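Fructooligosaccharide ABC transporter substrate-binding protein FusA (Streptococcus pneumoniae, PDB 5G5Y) captures short- and long-chain fructooligosaccharides, preferring tetrasaccharides and larger, and hands them to the FusBC-MsmK ABC transporter for import. Local coordinates at residues 155-160 / 286-291; 196-201 / 229-234; 82-87 / 310-315. One frame throughout, in Å; residues are numbered along the deposited sequence.

Contact 1: 155-160 / 286-291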
ATOM      1  N   LYS A 155      10.561 -14.404  22.766  1.00 24.32           N
ATOM      2  CA  LYS A 155      11.695 -14.042  21.959  1.00 26.22           C
ATOM      3  C   LYS A 155      11.904 -14.959  20.750  1.00 23.46           C
ATOM      4  O   LYS A 155      12.601 -14.587  19.830  1.00 19.55           O
ATOM      5  CB  LYS A 155      12.970 -14.099  22.806  1.00 29.74           C
ATOM      6  CG  LYS A 155      13.035 -13.124  23.973  1.00 35.72           C
ATOM      7  CD  LYS A 155      14.422 -13.190  24.606  1.00 40.52           C
ATOM      8  CE  LYS A 155      14.472 -12.514  25.962  1.00 45.46           C
ATOM      9  NZ  LYS A 155      14.121 -13.472  27.048  1.00 50.36           N
ATOM     10  N   THR A 156      11.383 -16.184  20.813  1.00 21.30           N
ATOM     11  CA  THR A 156      11.567 -17.204  19.800  1.00 21.01           C
ATOM     12  C   THR A 156      10.207 -17.766  19.396  1.00 19.32           C
ATOM     13  O   THR A 156       9.209 -17.628  20.123  1.00 18.87           O
ATOM     14  CB  THR A 156      12.421 -18.384  20.313  1.00 22.45           C
ATOM     15  OG1 THR A 156      11.648 -19.194  21.229  1.00 21.68           O
ATOM     16  CG2 THR A 156      13.708 -17.886  20.994  1.00 23.82           C
ATOM     17  N   THR A 157      10.179 -18.446  18.258  1.00 18.13           N
ATOM     18  CA  THR A 157       8.973 -19.124  17.825  1.00 18.15           C
ATOM     19  C   THR A 157       8.527 -20.214  18.827  1.00 19.16           C
ATOM     20  O   THR A 157       7.322 -20.398  19.031  1.00 18.32           O
ATOM     21  CB  THR A 157       9.117 -19.698  16.398  1.00 17.70           C
ATOM     22  OG1 THR A 157      10.281 -20.523  16.287  1.00 18.44           O
ATOM     23  CG2 THR A 157       9.228 -18.513  15.418  1.00 19.07           C
ATOM     24  N   ASP A 158       9.485 -20.904  19.431  1.00 20.98           N
ATOM     25  CA  ASP A 158       9.155 -21.910  20.473  1.00 23.61           C
ATOM     26  C   ASP A 158       8.554 -21.252  21.726  1.00 22.60           C
ATOM     27  O   ASP A 158       7.587 -21.771  22.266  1.00 23.63           O
ATOM     28  CB  ASP A 158      10.369 -22.773  20.814  1.00 27.95           C
ATOM     29  CG  ASP A 158      10.555 -23.950  19.851  1.00 31.90           C
ATOM     30  OD1 ASP A 158       9.748 -24.121  18.904  1.00 36.29           O
ATOM     31  OD2 ASP A 158      11.509 -24.730  20.046  1.00 40.72           O
ATOM     32  N   ASP A 159       9.079 -20.090  22.147  1.00 22.67           N
ATOM     33  CA  ASP A 159       8.451 -19.287  23.232  1.00 22.96           C
ATOM     34  C   ASP A 159       7.035 -18.904  22.917  1.00 21.57           C
ATOM     35  O   ASP A 159       6.143 -18.937  23.808  1.00 23.28           O
ATOM     36  CB  ASP A 159       9.170 -17.951  23.498  1.00 25.24           C
ATOM     37  CG  ASP A 159      10.542 -18.101  24.082  1.00 28.25           C
ATOM     38  OD1 ASP A 159      10.859 -19.171  24.642  1.00 29.44           O
ATOM     39  OD2 ASP A 159      11.315 -17.108  23.974  1.00 29.34           O
ATOM     40  N   LEU A 160       6.791 -18.529  21.662  1.00 20.34           N
ATOM     41  CA  LEU A 160       5.450 -18.145  21.252  1.00 19.22           C
ATOM     42  C   LEU A 160       4.494 -19.316  21.421  1.00 18.82           C
ATOM     43  O   LEU A 160       3.388 -19.138  21.875  1.00 19.05           O
ATOM     44  CB  LEU A 160       5.419 -17.651  19.792  1.00 19.37           C
ATOM     45  CG  LEU A 160       4.056 -17.250  19.228  1.00 20.09           C
ATOM     46  CD1 LEU A 160       3.397 -16.113  20.033  1.00 20.83           C
ATOM     47  CD2 LEU A 160       4.158 -16.900  17.765  1.00 19.85           C
ATOM     48  N   PRO A 286       7.360  -8.389  19.210  1.00 18.82           N
ATOM     49  CA  PRO A 286       8.671  -8.217  18.575  1.00 19.73           C
ATOM     50  C   PRO A 286       9.047  -9.338  17.608  1.00 17.53           C
ATOM     51  O   PRO A 286       8.506 -10.450  17.686  1.00 18.73           O
ATOM     52  CB  PRO A 286       9.653  -8.216  19.754  1.00 20.66           C
ATOM     53  CG  PRO A 286       8.802  -8.076  20.985  1.00 21.76           C
ATOM     54  CD  PRO A 286       7.472  -8.628  20.661  1.00 20.23           C
ATOM     55  N   VAL A 287      10.001  -9.050  16.753  1.00 16.36           N
ATOM     56  CA  VAL A 287      10.484 -10.018  15.774  1.00 16.81           C
ATOM     57  C   VAL A 287      11.039 -11.240  16.535  1.00 17.80           C
ATOM     58  O   VAL A 287      11.846 -11.093  17.478  1.00 17.94           O
ATOM     59  CB  VAL A 287      11.539  -9.389  14.861  1.00 16.36           C
ATOM     60  CG1 VAL A 287      12.227 -10.444  13.984  1.00 16.38           C
ATOM     61  CG2 VAL A 287      10.864  -8.317  14.032  1.00 16.37           C
ATOM     62  N   LEU A 288      10.581 -12.421  16.150  1.00 17.34           N
ATOM     63  CA  LEU A 288      10.958 -13.679  16.829  1.00 17.69           C
ATOM     64  C   LEU A 288      12.090 -14.394  16.112  1.00 18.45           C
ATOM     65  O   LEU A 288      12.124 -14.458  14.885  1.00 17.17           O
ATOM     66  CB  LEU A 288       9.765 -14.601  16.859  1.00 17.78           C
ATOM     67  CG  LEU A 288       8.522 -14.000  17.501  1.00 18.61           C
ATOM     68  CD1 LEU A 288       7.362 -14.983  17.445  1.00 19.82           C
ATOM     69  CD2 LEU A 288       8.774 -13.637  18.952  1.00 19.57           C
ATOM     70  N   ALA A 289      12.990 -14.979  16.871  1.00 18.26           N
ATOM     71  CA  ALA A 289      14.006 -15.829  16.277  1.00 17.93           C
ATOM     72  C   ALA A 289      13.380 -17.176  16.031  1.00 18.46           C
ATOM     73  O   ALA A 289      12.627 -17.696  16.874  1.00 18.23           O
ATOM     74  CB  ALA A 289      15.208 -15.939  17.191  1.00 18.59           C
ATOM     75  N   GLY A 290      13.667 -17.745  14.870  1.00 18.11           N
ATOM     76  CA  GLY A 290      13.211 -19.079  14.548  1.00 18.33           C
ATOM     77  C   GLY A 290      14.136 -20.122  15.141  1.00 19.67           C
ATOM     78  O   GLY A 290      15.067 -19.790  15.901  1.00 19.20           O
ATOM     79  N   PRO A 291      13.928 -21.389  14.771  1.00 21.30           N
ATOM     80  CA  PRO A 291      14.806 -22.500  15.254  1.00 23.25           C
ATOM     81  C   PRO A 291      16.304 -22.278  15.026  1.00 23.06           C
ATOM     82  O   PRO A 291      17.112 -22.730  15.842  1.00 22.85           O
ATOM     83  CB  PRO A 291      14.300 -23.710  14.470  1.00 23.41           C
ATOM     84  CG  PRO A 291      12.835 -23.407  14.289  1.00 24.44           C
ATOM     85  CD  PRO A 291      12.769 -21.908  14.029  1.00 22.16           C
TER
HETATM   86  O   HOH W   1      12.593 -11.705  20.160  1.00 45.60           O
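Ala289 and the residues flanking Thr156 exchange two backbone hydrogen bonds: Ala289 N gives to Lys155 O at 3.0 Å with a nearly straight N-H...O angle of 170°, and Thr157 N gives to Ala289 O at 2.9 Å. Together they make a single beta bridge between Thr156 and Ala289. Lys155 O has a second donor, a water that also donates to Val287 O and so spans the two segments. The bridge brings Thr156 CA to 3.2 Å from Ala289 O, a CA-H...O contact.

Within 155-160, a chi1 of 74° puts Thr156 OG1 between its backbone N and carbonyl carbon, where it receives Asp159 N at 2.9 Å. Thr156 N returns a weak bond to Asp159 OD2, whose anti lone pair takes Lys155 N as an added donor.

Packing lies beyond these bonds. Leu288 CD1 meets Leu160 CD2 at 3.7 Å, the two side chains crossing at about a right angle, while Leu288 CD2 lies against the Lys155 carbonyl carbon. Thr157 OG1 touches Pro291 CD at 3.6 Å, and Phe233 of helix 225-239 packs against Thr157 and Leu160. The reciprocal Thr156-Asp159 pairing is a capping box, here at the N terminus of helix 157-169, with the 286-291 loop bridged to its N-cap residue.

Contact 2: 196-201 / 229-234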
ATOM      1  N   PHE A 196       3.755 -12.602   7.804  1.00 13.72           N
ATOM      2  CA  PHE A 196       4.827 -11.904   8.537  1.00 15.65           C
ATOM      3  C   PHE A 196       5.772 -12.835   9.349  1.00 14.97           C
ATOM      4  O   PHE A 196       7.010 -12.625   9.419  1.00 13.87           O
ATOM      5  CB  PHE A 196       4.208 -10.820   9.455  1.00 16.42           C
ATOM      6  CG  PHE A 196       5.210 -10.109  10.291  1.00 17.56           C
ATOM      7  CD1 PHE A 196       6.008  -9.106   9.736  1.00 18.57           C
ATOM      8  CD2 PHE A 196       5.419 -10.491  11.593  1.00 19.93           C
ATOM      9  CE1 PHE A 196       6.980  -8.467  10.486  1.00 18.78           C
ATOM     10  CE2 PHE A 196       6.402  -9.860  12.354  1.00 20.38           C
ATOM     11  CZ  PHE A 196       7.180  -8.850  11.793  1.00 20.40           C
ATOM     12  N   LEU A 197       5.213 -13.880   9.949  1.00 15.01           N
ATOM     13  CA  LEU A 197       6.005 -14.762  10.825  1.00 16.20           C
ATOM     14  C   LEU A 197       6.947 -15.683  10.047  1.00 15.94           C
ATOM     15  O   LEU A 197       7.866 -16.244  10.639  1.00 16.46           O
ATOM     16  CB  LEU A 197       5.107 -15.638  11.714  1.00 17.18           C
ATOM     17  CG  LEU A 197       4.335 -14.903  12.832  1.00 19.36           C
ATOM     18  CD1 LEU A 197       3.585 -15.907  13.702  1.00 21.11           C
ATOM     19  CD2 LEU A 197       5.242 -14.035  13.701  1.00 19.34           C
ATOM     20  N   PHE A 198       6.727 -15.865   8.747  1.00 14.26           N
ATOM     21  CA  PHE A 198       7.556 -16.809   7.975  1.00 14.95           C
ATOM     22  C   PHE A 198       9.039 -16.460   7.972  1.00 13.82           C
ATOM     23  O   PHE A 198       9.878 -17.370   7.868  1.00 13.32           O
ATOM     24  CB  PHE A 198       7.030 -16.967   6.536  1.00 14.92           C
ATOM     25  CG  PHE A 198       5.903 -17.979   6.423  1.00 16.85           C
ATOM     26  CD1 PHE A 198       4.968 -18.162   7.464  1.00 18.38           C
ATOM     27  CD2 PHE A 198       5.785 -18.771   5.290  1.00 19.46           C
ATOM     28  CE1 PHE A 198       3.942 -19.103   7.349  1.00 18.57           C
ATOM     29  CE2 PHE A 198       4.766 -19.710   5.169  1.00 19.56           C
ATOM     30  CZ  PHE A 198       3.839 -19.876   6.200  1.00 19.68           C
ATOM     31  N   ALA A 199       9.341 -15.168   8.063  1.00 13.18           N
ATOM     32  CA  ALA A 199      10.704 -14.660   8.062  1.00 12.79           C
ATOM     33  C   ALA A 199      11.530 -15.133   9.269  1.00 13.64           C
ATOM     34  O   ALA A 199      12.768 -15.178   9.194  1.00 12.77           O
ATOM     35  CB  ALA A 199      10.707 -13.133   7.965  1.00 13.50           C
ATOM     36  N   ALA A 200      10.855 -15.561  10.335  1.00 14.25           N
ATOM     37  CA  ALA A 200      11.547 -16.267  11.414  1.00 15.17           C
ATOM     38  C   ALA A 200      12.278 -17.510  10.953  1.00 16.02           C
ATOM     39  O   ALA A 200      13.222 -17.922  11.637  1.00 18.26           O
ATOM     40  CB  ALA A 200      10.606 -16.576  12.580  1.00 16.52           C
ATOM     41  N   PHE A 201      11.904 -18.061   9.786  1.00 14.71           N
ATOM     42  CA  PHE A 201      12.493 -19.284   9.251  1.00 14.54           C
ATOM     43  C   PHE A 201      13.466 -19.002   8.147  1.00 14.60           C
ATOM     44  O   PHE A 201      13.959 -19.914   7.472  1.00 13.74           O
ATOM     45  CB  PHE A 201      11.368 -20.254   8.834  1.00 15.19           C
ATOM     46  CG  PHE A 201      10.489 -20.625   9.990  1.00 15.25           C
ATOM     47  CD1 PHE A 201      10.855 -21.666  10.831  1.00 16.48           C
ATOM     48  CD2 PHE A 201       9.385 -19.848  10.325  1.00 15.53           C
ATOM     49  CE1 PHE A 201      10.089 -21.944  11.965  1.00 17.11           C
ATOM     50  CE2 PHE A 201       8.634 -20.107  11.458  1.00 15.91           C
ATOM     51  CZ  PHE A 201       8.973 -21.188  12.260  1.00 15.87           C
ATOM     52  N   GLU A 229       8.958 -24.680   6.186  1.00 15.34           N
ATOM     53  CA  GLU A 229       9.143 -24.630   7.635  1.00 16.64           C
ATOM     54  C   GLU A 229       8.161 -23.680   8.316  1.00 15.98           C
ATOM     55  O   GLU A 229       7.684 -23.981   9.404  1.00 16.49           O
ATOM     56  CB  GLU A 229      10.615 -24.315   8.028  1.00 17.47           C
ATOM     57  CG  GLU A 229      11.616 -25.345   7.530  1.00 19.73           C
ATOM     58  CD  GLU A 229      11.326 -26.763   8.033  1.00 23.24           C
ATOM     59  OE1 GLU A 229      11.057 -26.933   9.242  1.00 24.12           O
ATOM     60  OE2 GLU A 229      11.307 -27.687   7.205  1.00 26.15           O
ATOM     61  N   GLY A 230       7.876 -22.528   7.697  1.00 15.00           N
ATOM     62  CA  GLY A 230       6.865 -21.616   8.181  1.00 14.52           C
ATOM     63  C   GLY A 230       5.503 -22.259   8.239  1.00 14.75           C
ATOM     64  O   GLY A 230       4.772 -22.139   9.220  1.00 14.45           O
ATOM     65  N   VAL A 231       5.142 -22.938   7.169  1.00 14.51           N
ATOM     66  CA  VAL A 231       3.860 -23.615   7.115  1.00 15.04           C
ATOM     67  C   VAL A 231       3.790 -24.692   8.207  1.00 15.67           C
ATOM     68  O   VAL A 231       2.773 -24.796   8.896  1.00 15.81           O
ATOM     69  CB  VAL A 231       3.559 -24.210   5.712  1.00 14.81           C
ATOM     70  CG1 VAL A 231       2.236 -24.965   5.746  1.00 15.48           C
ATOM     71  CG2 VAL A 231       3.480 -23.123   4.668  1.00 15.18           C
ATOM     72  N   LYS A 232       4.873 -25.433   8.389  1.00 15.70           N
ATOM     73  CA  LYS A 232       4.924 -26.496   9.394  1.00 16.84           C
ATOM     74  C   LYS A 232       4.758 -25.890  10.789  1.00 16.96           C
ATOM     75  O   LYS A 232       4.133 -26.497  11.646  1.00 15.55           O
ATOM     76  CB  LYS A 232       6.206 -27.285   9.298  1.00 17.22           C
ATOM     77  CG  LYS A 232       6.214 -28.153   8.054  1.00 18.74           C
ATOM     78  CD  LYS A 232       7.531 -28.870   7.895  1.00 23.07           C
ATOM     79  CE  LYS A 232       7.626 -30.006   8.890  1.00 27.18           C
ATOM     80  NZ  LYS A 232       8.543 -31.062   8.387  1.00 32.92           N
ATOM     81  N   PHE A 233       5.235 -24.661  10.970  1.00 16.38           N
ATOM     82  CA  PHE A 233       5.056 -23.968  12.265  1.00 17.48           C
ATOM     83  C   PHE A 233       3.582 -23.624  12.522  1.00 18.35           C
ATOM     84  O   PHE A 233       3.043 -23.918  13.597  1.00 19.41           O
ATOM     85  CB  PHE A 233       5.934 -22.694  12.347  1.00 17.68           C
ATOM     86  CG  PHE A 233       5.703 -21.894  13.592  1.00 17.93           C
ATOM     87  CD1 PHE A 233       6.212 -22.339  14.821  1.00 18.22           C
ATOM     88  CD2 PHE A 233       5.001 -20.701  13.554  1.00 18.70           C
ATOM     89  CE1 PHE A 233       5.973 -21.625  15.984  1.00 18.31           C
ATOM     90  CE2 PHE A 233       4.779 -19.966  14.736  1.00 19.11           C
ATOM     91  CZ  PHE A 233       5.279 -20.422  15.935  1.00 19.17           C
ATOM     92  N   ILE A 234       2.902 -23.048  11.525  1.00 17.08           N
ATOM     93  CA  ILE A 234       1.501 -22.702  11.692  1.00 15.73           C
ATOM     94  C   ILE A 234       0.682 -24.020  11.898  1.00 16.18           C
ATOM     95  O   ILE A 234      -0.242 -24.050  12.740  1.00 15.96           O
ATOM     96  CB  ILE A 234       0.958 -21.868  10.519  1.00 16.10           C
ATOM     97  CG1 ILE A 234       1.784 -20.564  10.318  1.00 15.96           C
ATOM     98  CG2 ILE A 234      -0.518 -21.511  10.752  1.00 16.22           C
ATOM     99  CD1 ILE A 234       1.867 -19.649  11.513  1.00 16.19           C
TER
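Phe198 and Phe201 both lay a ring face against Gly230, and these CH-pi contacts form the centre of the interface. Gly230 CA stands 3.8 Å from the centroid of the Phe198 ring and only 6° off its normal, so the approach is almost axial. Toward Phe201 the same CA is 4.2 Å from the centroid and 28° off the normal. The Phe201 face also receives main-chain polar atoms: Glu229 O lies over its centre and Gly230 N nearer the rim. Phe201 points its CB at the helix, and CG, anti to the carbonyl carbon, begins the ring whose face meets this backbone.

Gly230 has no side chain, and the position where a CB would stand lies within clash distance of Phe198 CG, so the ring can rest directly on the backbone. Aromatic side chains of the 3-10 segment 196-201 thus pack on a glycine-marked face of helix 225-239, with a CA-CA distance of 4.9 Å between Phe198 and Gly230. Asn224, a ligand of the second calcium ion, has its side chain about 8 Å from that of Phe198.

Other apolar contacts extend the interface. Phe201 CZ reaches Phe233 CB at 3.4 Å; the two rings are oblique, with planes at 44°. Phe198 CZ touches Val231 CG2 at 3.6 Å, and Ile234 CG1 comes to the edge of the Phe198 ring, 4.0 Å from CE1. Leu197 CD1 makes a longer approach to the edge of Phe233, with CE2 at 4.4 Å. Tyr227 adds an edge-to-face partner for Phe198, and Arg450 and Trp453 of helix 429-455 pack against Val231. Polar anchoring comes from outside the pair of segments: Asn226 ND2 donates to Phe201 O.

Contact 3: 82-87 / 310-315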
ATOM      1  N   ILE A  82      -1.702  11.026 -24.916  1.00 19.42           N
ATOM      2  CA  ILE A  82      -0.454  11.386 -25.574  1.00 19.66           C
ATOM      3  C   ILE A  82       0.764  11.203 -24.660  1.00 19.89           C
ATOM      4  O   ILE A  82       0.626  11.223 -23.410  1.00 17.98           O
ATOM      5  CB  ILE A  82      -0.482  12.842 -26.077  1.00 20.31           C
ATOM      6  CG1 ILE A  82      -0.603  13.860 -24.918  1.00 20.72           C
ATOM      7  CG2 ILE A  82      -1.649  12.992 -27.055  1.00 22.61           C
ATOM      8  CD1 ILE A  82      -0.262  15.290 -25.302  1.00 20.81           C
ATOM      9  N   PRO A  83       1.959  11.027 -25.276  1.00 20.03           N
ATOM     10  CA  PRO A  83       3.177  11.075 -24.484  1.00 19.06           C
ATOM     11  C   PRO A  83       3.421  12.486 -23.943  1.00 18.60           C
ATOM     12  O   PRO A  83       3.164  13.474 -24.634  1.00 18.40           O
ATOM     13  CB  PRO A  83       4.282  10.658 -25.472  1.00 21.48           C
ATOM     14  CG  PRO A  83       3.595  10.165 -26.693  1.00 22.59           C
ATOM     15  CD  PRO A  83       2.234  10.802 -26.710  1.00 21.05           C
ATOM     16  N   VAL A  84       3.926  12.569 -22.719  1.00 17.96           N
ATOM     17  CA  VAL A  84       4.098  13.846 -22.022  1.00 18.64           C
ATOM     18  C   VAL A  84       5.534  14.156 -21.574  1.00 18.03           C
ATOM     19  O   VAL A  84       5.741  15.176 -20.919  1.00 18.60           O
ATOM     20  CB  VAL A  84       3.192  13.909 -20.768  1.00 17.83           C
ATOM     21  CG1 VAL A  84       1.744  13.711 -21.158  1.00 18.17           C
ATOM     22  CG2 VAL A  84       3.609  12.866 -19.735  1.00 18.49           C
ATOM     23  N   GLU A  85       6.502  13.296 -21.895  1.00 18.04           N
ATOM     24  CA  GLU A  85       7.897  13.510 -21.439  1.00 19.17           C
ATOM     25  C   GLU A  85       8.464  14.865 -21.876  1.00 19.12           C
ATOM     26  O   GLU A  85       9.165  15.491 -21.098  1.00 20.22           O
ATOM     27  CB  GLU A  85       8.856  12.358 -21.792  1.00 21.00           C
ATOM     28  CG  GLU A  85       9.104  12.107 -23.269  1.00 22.96           C
ATOM     29  CD  GLU A  85       8.037  11.252 -23.922  1.00 24.82           C
ATOM     30  OE1 GLU A  85       7.033  10.884 -23.264  1.00 22.87           O
ATOM     31  OE2 GLU A  85       8.213  10.952 -25.119  1.00 27.81           O
ATOM     32  N   ASP A  86       8.116  15.323 -23.065  1.00 19.00           N
ATOM     33  CA  ASP A  86       8.640  16.605 -23.597  1.00 22.42           C
ATOM     34  C   ASP A  86       7.996  17.794 -22.878  1.00 19.64           C
ATOM     35  O   ASP A  86       8.610  18.832 -22.726  1.00 20.16           O
ATOM     36  CB  ASP A  86       8.400  16.731 -25.111  1.00 25.51           C
ATOM     37  CG  ASP A  86       9.230  15.716 -25.954  1.00 33.25           C
ATOM     38  OD1 ASP A  86      10.273  15.189 -25.490  1.00 39.28           O
ATOM     39  OD2 ASP A  86       8.845  15.449 -27.117  1.00 40.43           O
ATOM     40  N   LEU A  87       6.744  17.629 -22.461  1.00 18.22           N
ATOM     41  CA  LEU A  87       6.020  18.640 -21.719  1.00 18.32           C
ATOM     42  C   LEU A  87       6.625  18.787 -20.324  1.00 17.62           C
ATOM     43  O   LEU A  87       6.717  19.905 -19.800  1.00 16.48           O
ATOM     44  CB  LEU A  87       4.525  18.295 -21.621  1.00 19.22           C
ATOM     45  CG  LEU A  87       3.795  18.233 -22.964  1.00 20.60           C
ATOM     46  CD1 LEU A  87       2.396  17.706 -22.751  1.00 22.16           C
ATOM     47  CD2 LEU A  87       3.765  19.596 -23.663  1.00 21.29           C
ATOM     48  N   MET A 310      -3.197  11.375 -13.688  1.00 15.61           N
ATOM     49  CA  MET A 310      -3.614  12.323 -14.734  1.00 15.11           C
ATOM     50  C   MET A 310      -3.037  11.909 -16.045  1.00 14.04           C
ATOM     51  O   MET A 310      -1.867  11.587 -16.104  1.00 14.57           O
ATOM     52  CB  MET A 310      -3.133  13.732 -14.454  1.00 16.39           C
ATOM     53  CG  MET A 310      -3.786  14.800 -15.315  1.00 17.48           C
ATOM     54  SD  MET A 310      -4.267  16.174 -14.282  1.00 20.31           S
ATOM     55  CE  MET A 310      -4.909  17.350 -15.498  1.00 19.58           C
ATOM     56  N   VAL A 311      -3.867  11.890 -17.092  1.00 14.07           N
ATOM     57  CA  VAL A 311      -3.441  11.708 -18.470  1.00 14.52           C
ATOM     58  C   VAL A 311      -3.959  12.890 -19.320  1.00 14.82           C
ATOM     59  O   VAL A 311      -4.932  13.542 -18.971  1.00 13.97           O
ATOM     60  CB  VAL A 311      -3.935  10.400 -19.078  1.00 14.64           C
ATOM     61  CG1 VAL A 311      -3.316   9.187 -18.393  1.00 14.63           C
ATOM     62  CG2 VAL A 311      -5.454  10.282 -19.046  1.00 14.42           C
ATOM     63  N   ILE A 312      -3.286  13.156 -20.425  1.00 15.54           N
ATOM     64  CA  ILE A 312      -3.671  14.230 -21.317  1.00 15.30           C
ATOM     65  C   ILE A 312      -4.176  13.573 -22.597  1.00 15.75           C
ATOM     66  O   ILE A 312      -3.492  12.700 -23.176  1.00 15.31           O
ATOM     67  CB  ILE A 312      -2.483  15.146 -21.587  1.00 15.70           C
ATOM     68  CG1 ILE A 312      -2.112  15.908 -20.301  1.00 15.44           C
ATOM     69  CG2 ILE A 312      -2.810  16.103 -22.759  1.00 16.54           C
ATOM     70  CD1 ILE A 312      -0.884  16.805 -20.465  1.00 15.80           C
ATOM     71  N   THR A 313      -5.353  13.997 -23.057  1.00 17.05           N
ATOM     72  CA  THR A 313      -5.960  13.357 -24.226  1.00 19.36           C
ATOM     73  C   THR A 313      -5.468  13.936 -25.528  1.00 19.16           C
ATOM     74  O   THR A 313      -4.943  15.069 -25.582  1.00 18.98           O
ATOM     75  CB  THR A 313      -7.483  13.477 -24.253  1.00 19.53           C
ATOM     76  OG1 THR A 313      -7.819  14.847 -24.454  1.00 21.88           O
ATOM     77  CG2 THR A 313      -8.076  12.989 -22.975  1.00 20.61           C
ATOM     78  N   SER A 314      -5.720  13.179 -26.591  1.00 20.83           N
ATOM     79  CA  SER A 314      -5.384  13.625 -27.950  1.00 23.99           C
ATOM     80  C   SER A 314      -6.186  14.812 -28.482  1.00 23.92           C
ATOM     81  O   SER A 314      -5.826  15.312 -29.559  1.00 24.55           O
ATOM     82  CB  SER A 314      -5.558  12.464 -28.939  1.00 25.77           C
ATOM     83  OG  SER A 314      -6.912  12.080 -28.950  1.00 25.15           O
ATOM     84  N   VAL A 315      -7.248  15.247 -27.780  1.00 21.81           N
ATOM     85  CA  VAL A 315      -8.047  16.421 -28.199  1.00 22.89           C
ATOM     86  C   VAL A 315      -7.624  17.717 -27.548  1.00 22.00           C
ATOM     87  O   VAL A 315      -8.178  18.761 -27.843  1.00 23.05           O
ATOM     88  CB  VAL A 315      -9.583  16.235 -28.024  1.00 24.02           C
ATOM     89  CG1 VAL A 315     -10.077  15.037 -28.839  1.00 24.42           C
ATOM     90  CG2 VAL A 315     -10.015  16.127 -26.567  1.00 23.59           C
TER
HETATM   91  O   HOH W   2      -1.183  11.515 -21.319  1.00 14.67           O
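Ile82 and Ile312 carry the tight part of this contact, joined through both backbone and side chain. Ile82 N donates to Ile312 O at 3.0 Å, and with a C=O...N angle of 169° the donor sits nearly along the C=O axis. Next to this bond a water accepts from Ile312 N at 2.8 Å and lies within hydrogen-bonding distance of Ile82 O, to which it probably donates. The side chains cross obliquely: Ile82 CD1 reaches Ile312 CG2 at 3.7 Å, and CG1 of Ile82 lies close to both that methyl and Ile312 O. A chi1 of 64° sets CG1 of Ile82 between its backbone N and carbonyl carbon, whereas CG2, on the other branch, goes to Ser314.

At the far end of Ile312 the packing is wider. Its CD1 meets Val84 CG1 and Leu87 CD1, each at 4.1 Å, the leucine approaching tip to tip. Leu319 and Thr322 also touch Ile312, so that this side chain meets residues at the start of helix 85-91 and of helix 319-329.

The Ser314 side is looser and exposed. Ile82 CG2 comes to 3.9 Å from Ser314 CA, and the side chains themselves are farther apart.

Strand 310-312 is an outermost strand of its four-stranded mixed sheet and pairs antiparallel with strand 61-63. Between the two segments, one direct bond and one water take up Ile312 O and N, while Ser314 has a further backbone bond to Val80. The chemistry therefore implies a join with few polar links, in which branched aliphatic side chains supply most of the touching surface.

From the N terminus, the chain first reaches 82-87, whose partner 310-315 comes 223 residues later; contact 3 thus closes the outermost loop. Within it, 155-160 pairs with 286-291 in contact 1, and within that span 196-201 pairs with 229-234 in contact 2, so the three nest without crossing. Contacts 1 and 2 touch: Pro291 CD meets Phe201 CE1 at 3.4 Å and Thr157 O meets Phe233 CE1 at 3.6 Å, which brings helix 157-169, the 3-10 segment 196-201 and helix 225-239 together beside the 286-291 loop. Contact 3, centred about 52 Å from the centre of contact 1 and across the chain's centre, ties the start of helix 85-91 to the sheet edge at 310-312.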